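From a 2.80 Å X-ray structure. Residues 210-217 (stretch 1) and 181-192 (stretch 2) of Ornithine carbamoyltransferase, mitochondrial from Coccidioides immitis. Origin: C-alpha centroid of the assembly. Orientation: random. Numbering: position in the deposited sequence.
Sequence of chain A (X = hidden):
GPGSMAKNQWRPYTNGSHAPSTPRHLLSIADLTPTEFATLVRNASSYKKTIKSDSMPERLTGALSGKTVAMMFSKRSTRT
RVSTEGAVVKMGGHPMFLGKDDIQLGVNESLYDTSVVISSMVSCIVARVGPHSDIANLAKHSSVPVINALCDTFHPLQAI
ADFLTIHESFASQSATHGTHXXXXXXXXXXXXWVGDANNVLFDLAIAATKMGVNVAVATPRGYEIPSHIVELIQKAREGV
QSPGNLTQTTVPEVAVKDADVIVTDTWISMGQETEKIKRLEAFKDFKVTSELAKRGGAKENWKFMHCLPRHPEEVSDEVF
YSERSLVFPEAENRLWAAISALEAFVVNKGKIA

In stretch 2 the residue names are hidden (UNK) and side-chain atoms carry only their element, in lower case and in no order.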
ATOM      1  N   LYS A 210      18.566  22.084 -24.874  1.00 45.98           N
ATOM      2  CA  LYS A 210      18.790  23.127 -23.857  1.00 46.11           C
ATOM      3  C   LYS A 210      20.213  23.125 -23.267  1.00 46.38           C
ATOM      4  O   LYS A 210      20.728  24.176 -22.852  1.00 47.12           O
ATOM      5  CB  LYS A 210      17.761  23.012 -22.728  1.00 45.25           C
ATOM      6  CG  LYS A 210      16.295  23.204 -23.150  1.00 44.60           C
ATOM      7  CD  LYS A 210      15.354  23.011 -21.957  1.00 42.27           C
ATOM      8  CE  LYS A 210      13.887  23.020 -22.383  1.00 42.44           C
ATOM      9  NZ  LYS A 210      13.332  24.396 -22.577  1.00 40.36           N
ATOM     10  N   MET A 211      20.844  21.951 -23.249  1.00 45.71           N
ATOM     11  CA  MET A 211      22.160  21.780 -22.641  1.00 45.90           C
ATOM     12  C   MET A 211      23.323  21.862 -23.630  1.00 47.25           C
ATOM     13  O   MET A 211      24.477  21.618 -23.260  1.00 48.21           O
ATOM     14  CB  MET A 211      22.222  20.458 -21.883  1.00 44.80           C
ATOM     15  CG  MET A 211      21.218  20.330 -20.725  1.00 44.40           C
ATOM     16  SD  MET A 211      21.569  21.392 -19.305  1.00 45.29           S
ATOM     17  CE  MET A 211      20.574  22.836 -19.713  1.00 44.10           C
ATOM     18  N   GLY A 212      23.031  22.212 -24.882  1.00 47.84           N
ATOM     19  CA  GLY A 212      24.067  22.315 -25.911  1.00 48.41           C
ATOM     20  C   GLY A 212      24.676  20.981 -26.299  1.00 48.01           C
ATOM     21  O   GLY A 212      25.821  20.928 -26.741  1.00 48.60           O
ATOM     22  N   VAL A 213      23.902  19.907 -26.146  1.00 47.00           N
ATOM     23  CA  VAL A 213      24.349  18.549 -26.516  1.00 47.06           C
ATOM     24  C   VAL A 213      23.755  18.077 -27.859  1.00 47.11           C
ATOM     25  O   VAL A 213      22.537  18.156 -28.057  1.00 46.96           O
ATOM     26  CB  VAL A 213      23.991  17.528 -25.409  1.00 45.74           C
ATOM     27  CG1 VAL A 213      24.628  16.170 -25.689  1.00 45.47           C
ATOM     28  CG2 VAL A 213      24.425  18.053 -24.057  1.00 45.46           C
ATOM     29  N   ASN A 214      24.609  17.584 -28.762  1.00 47.53           N
ATOM     30  CA  ASN A 214      24.172  17.079 -30.090  1.00 47.81           C
ATOM     31  C   ASN A 214      23.537  15.682 -30.069  1.00 46.81           C
ATOM     32  O   ASN A 214      24.060  14.771 -29.431  1.00 46.56           O
ATOM     33  CB  ASN A 214      25.325  17.120 -31.096  1.00 48.92           C
ATOM     34  CG  ASN A 214      25.880  18.541 -31.308  1.00 50.90           C
ATOM     35  OD1 ASN A 214      25.119  19.514 -31.425  1.00 52.11           O
ATOM     36  ND2 ASN A 214      27.212  18.658 -31.363  1.00 50.10           N
ATOM     37  N   VAL A 215      22.404  15.522 -30.749  1.00 46.48           N
ATOM     38  CA  VAL A 215      21.672  14.253 -30.765  1.00 45.84           C
ATOM     39  C   VAL A 215      21.488  13.799 -32.195  1.00 46.93           C
ATOM     40  O   VAL A 215      21.144  14.631 -33.053  1.00 48.37           O
ATOM     41  CB  VAL A 215      20.258  14.391 -30.148  1.00 45.10           C
ATOM     42  CG1 VAL A 215      19.494  13.060 -30.241  1.00 44.62           C
ATOM     43  CG2 VAL A 215      20.329  14.848 -28.710  1.00 43.55           C
ATOM     44  N   ALA A 216      21.689  12.503 -32.459  1.00 46.75           N
ATOM     45  CA  ALA A 216      21.455  11.927 -33.809  1.00 47.77           C
ATOM     46  C   ALA A 216      20.571  10.688 -33.728  1.00 47.61           C
ATOM     47  O   ALA A 216      20.798   9.825 -32.892  1.00 47.32           O
ATOM     48  CB  ALA A 216      22.761  11.605 -34.489  1.00 48.46           C
ATOM     49  N   VAL A 217      19.558  10.599 -34.583  1.00 48.40           N
ATOM     50  CA  VAL A 217      18.512   9.580 -34.396  1.00 48.69           C
ATOM     51  C   VAL A 217      18.334   8.636 -35.586  1.00 50.01           C
ATOM     52  O   VAL A 217      17.921   9.058 -36.678  1.00 50.99           O
ATOM     53  CB  VAL A 217      17.131  10.231 -34.045  1.00 48.55           C
ATOM     54  CG1 VAL A 217      16.036   9.165 -33.914  1.00 48.90           C
ATOM     55  CG2 VAL A 217      17.212  11.054 -32.757  1.00 47.07           C
ATOM     56  N   UNK A 181      25.366  28.916 -14.275  1.00 58.68           N
ATOM     57  CA  UNK A 181      24.068  28.373 -13.797  1.00 56.60           C
ATOM     58  C   UNK A 181      23.149  27.752 -14.858  1.00 54.92           C
ATOM     59  O   UNK A 181      22.316  26.912 -14.522  1.00 53.63           O
ATOM     60  c   UNK A 181      25.473  30.364 -14.005  1.00 60.41           C
ATOM     61  c   UNK A 181      23.368  29.591 -13.169  1.00 57.13           C
ATOM     62  c   UNK A 181      24.433  30.599 -12.945  1.00 59.31           C
ATOM     63  N   UNK A 182      23.292  28.148 -16.117  1.00 54.84           N
ATOM     64  CA  UNK A 182      22.346  27.721 -17.146  1.00 53.52           C
ATOM     65  C   UNK A 182      22.865  26.532 -17.932  1.00 52.89           C
ATOM     66  O   UNK A 182      22.319  26.193 -18.998  1.00 52.59           O
ATOM     67  o   UNK A 182      23.139  29.274 -18.853  1.00 54.67           O
ATOM     68  c   UNK A 182      22.005  28.866 -18.107  1.00 54.49           C
ATOM     69  N   UNK A 183      23.901  25.893 -17.393  1.00 52.43           N
ATOM     70  CA  UNK A 183      24.568  24.791 -18.074  1.00 51.95           C
ATOM     71  C   UNK A 183      25.166  23.760 -17.113  1.00 51.14           C
ATOM     72  O   UNK A 183      25.628  24.103 -16.013  1.00 51.94           O
ATOM     73  o   UNK A 183      26.528  24.325 -19.448  1.00 54.23           O
ATOM     74  c   UNK A 183      25.655  25.345 -19.000  1.00 53.46           C
ATOM     75  N   UNK A 184      25.162  22.503 -17.546  1.00 49.62           N
ATOM     76  CA  UNK A 184      25.842  21.428 -16.829  1.00 48.83           C
ATOM     77  C   UNK A 184      27.263  21.173 -17.350  1.00 49.97           C
ATOM     78  O   UNK A 184      27.868  20.140 -17.043  1.00 49.94           O
ATOM     79  c   UNK A 184      23.828  20.244 -14.717  1.00 43.55           C
ATOM     80  c   UNK A 184      25.029  20.137 -16.919  1.00 47.15           C
ATOM     81  c   UNK A 184      22.904  18.890 -16.602  1.00 43.76           C
ATOM     82  c   UNK A 184      23.676  20.133 -16.221  1.00 45.45           C
ATOM     83  N   UNK A 185      27.788  22.107 -18.141  1.00 51.16           N
ATOM     84  CA  UNK A 185      29.135  21.987 -18.720  1.00 52.28           C
ATOM     85  C   UNK A 185      29.319  20.858 -19.721  1.00 51.95           C
ATOM     86  O   UNK A 185      30.420  20.344 -19.860  1.00 53.10           O
ATOM     87  N   UNK A 186      28.251  20.490 -20.433  1.00 50.74           N
ATOM     88  CA  UNK A 186      28.267  19.349 -21.359  1.00 49.93           C
ATOM     89  C   UNK A 186      28.308  19.717 -22.847  1.00 50.40           C
ATOM     90  O   UNK A 186      28.125  18.852 -23.706  1.00 50.42           O
ATOM     91  c   UNK A 186      28.132  16.662 -19.647  1.00 48.60           C
ATOM     92  c   UNK A 186      26.990  17.698 -19.769  1.00 47.94           C
ATOM     93  c   UNK A 186      25.615  17.064 -19.541  1.00 44.68           C
ATOM     94  c   UNK A 186      27.051  18.450 -21.106  1.00 48.32           C
ATOM     95  N   UNK A 187      28.549  20.985 -23.156  1.00 50.99           N
ATOM     96  CA  UNK A 187      28.513  21.452 -24.530  1.00 51.37           C
ATOM     97  C   UNK A 187      29.432  20.662 -25.461  1.00 51.89           C
ATOM     98  O   UNK A 187      30.604  20.431 -25.164  1.00 52.24           O
ATOM     99  c   UNK A 187      27.699  23.827 -24.032  1.00 53.49           C
ATOM    100  o   UNK A 187      27.115  25.005 -22.010  1.00 54.35           O
ATOM    101  c   UNK A 187      28.815  22.949 -24.613  1.00 52.76           C
ATOM    102  c   UNK A 187      27.904  24.186 -22.544  1.00 54.91           C
ATOM    103  o   UNK A 187      28.852  23.659 -21.904  1.00 54.94           O
ATOM    104  N   UNK A 188      28.863  20.234 -26.585  1.00 51.74           N
ATOM    105  CA  UNK A 188      29.626  19.624 -27.652  1.00 52.54           C
ATOM    106  C   UNK A 188      29.676  18.118 -27.596  1.00 52.20           C
ATOM    107  O   UNK A 188      30.321  17.486 -28.446  1.00 53.17           O
ATOM    108  N   UNK A 189      29.006  17.528 -26.603  1.00 50.95           N
ATOM    109  CA  UNK A 189      28.821  16.077 -26.565  1.00 50.14           C
ATOM    110  C   UNK A 189      27.894  15.553 -27.668  1.00 49.49           C
ATOM    111  O   UNK A 189      27.074  16.301 -28.208  1.00 49.17           O
ATOM    112  c   UNK A 189      28.285  15.656 -25.213  1.00 49.20           C
ATOM    113  c   UNK A 189      30.623  15.729 -24.219  1.00 54.17           C
ATOM    114  c   UNK A 189      28.673  14.720 -22.957  1.00 51.51           C
ATOM    115  c   UNK A 189      29.296  14.950 -24.325  1.00 51.39           C
ATOM    116  N   UNK A 190      28.039  14.272 -28.000  1.00 49.23           N
ATOM    117  CA  UNK A 190      27.158  13.623 -28.964  1.00 48.83           C
ATOM    118  C   UNK A 190      26.416  12.444 -28.342  1.00 47.61           C
ATOM    119  O   UNK A 190      27.039  11.582 -27.703  1.00 47.69           O
ATOM    120  c   UNK A 190      26.827  12.573 -33.797  1.00 56.90           C
ATOM    121  c   UNK A 190      27.365  12.137 -32.439  1.00 53.23           C
ATOM    122  c   UNK A 190      27.158  13.267 -31.463  1.00 50.98           C
ATOM    123  c   UNK A 190      27.942  13.132 -30.181  1.00 50.00           C
ATOM    124  n   UNK A 190      26.032  11.538 -34.524  1.00 58.04           N
ATOM    125  N   UNK A 191      25.098  12.407 -28.543  1.00 46.41           N
ATOM    126  CA  UNK A 191      24.273  11.240 -28.182  1.00 45.60           C
ATOM    127  C   UNK A 191      23.708  10.566 -29.448  1.00 45.72           C
ATOM    128  O   UNK A 191      23.178  11.226 -30.337  1.00 46.04           O
ATOM    129  c   UNK A 191      22.176  10.417 -26.894  1.00 42.90           C
ATOM    130  c   UNK A 191      22.658  12.694 -24.881  1.00 43.09           C
ATOM    131  c   UNK A 191      23.119  11.604 -27.157  1.00 44.71           C
ATOM    132  c   UNK A 191      23.697  12.111 -25.828  1.00 44.48           C
ATOM    133  N   UNK A 192      23.828   9.251 -29.527  1.00 45.58           N
ATOM    134  CA  UNK A 192      23.243   8.527 -30.632  1.00 46.05           C
ATOM    135  C   UNK A 192      22.139   7.617 -30.134  1.00 45.59           C
ATOM    136  O   UNK A 192      22.366   6.734 -29.296  1.00 45.29           O
ATOM    137  c   UNK A 192      24.304   7.726 -31.364  1.00 47.21           C
TER

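Position 181 carries three carbons closing a ring onto its own backbone N and touches nothing of stretch 1: Pro181. Position 182 has one carbon and one oxygen, a serine's pair; Ser182 meets stretch 1 through its backbone, its O lying 3.9 Å from Met211 CE.

Position 183 again has one carbon and one oxygen. This is Ser183, and its hydroxyl works inside its own loop, accepting a hydrogen bond from the backbone N of position 185 (N to Ser183 OG, 2.9 Å).

Position 184 shows four carbons forked at the second, one of them 3.9 Å from Met211 SD: Leu184, an apolar partner for the thioether. Position 185 has no side-chain atoms, and its phi of 66° favours glycine: Gly185. Position 186 repeats the four carbons forked at the second, with CB pointing toward stretch 1 and 4.0 Å from Val213 CG2. It is Leu186, and it opens a type II turn that runs to position 189.

Position 187 has three carbons, the last bearing two oxygens, which spells Glu187. Its CG lies 4.0 Å from Met211 O, while OE1 accepts a hydrogen bond from Ser183 OG at 2.7 Å, tying the loop together. A CB on Gly212 would stand 2.9 Å from Glu187 CG, a clash, so the bare backbone there makes room.

Position 188 is bare. A CB here would jam against the preceding carbonyl O, so the turn calls for Gly188; its N donates to Gly212 O at 3.1 Å. Position 189, four carbons forked at the second, has its CB 3.7 Å from Val213 CG1: Leu189.

Position 190 has four carbons in a row ending in nitrogen: Lys190. NZ comes 3.3 Å from Ala216 CB and finds its hydrogen bond elsewhere in the structure. Position 191 has four carbons forked at the first, one arm two carbons long: Ile191, whose CD1 lies 4.1 Å from Val213 CG1. Position 192 has a single carbon, Ala192, paired with Ala216 in the sheet.

The rule is a turn feeding a parallel ladder. Asn214 N donates to Leu189 O (2.8 Å), Ile191 N to Asn214 O (2.7 Å), and Ala216 N to Ile191 O (2.9 Å), so Asn214 and Ile191 each use both N and O across the gap. Side chains alternate: Lys190, Asn214, Ala192 and Ala216 share one face, Ile191 and Val215 the other. Before the ladder, Val213 packs against Leu186, Leu189 and Ile191, while Gly212, with no CB, leaves room for the Glu187 side chain, and Gly188 answers to the backbone angles of its own turn.

Stretch 2 (181-192) PSSLGLEGLKIA
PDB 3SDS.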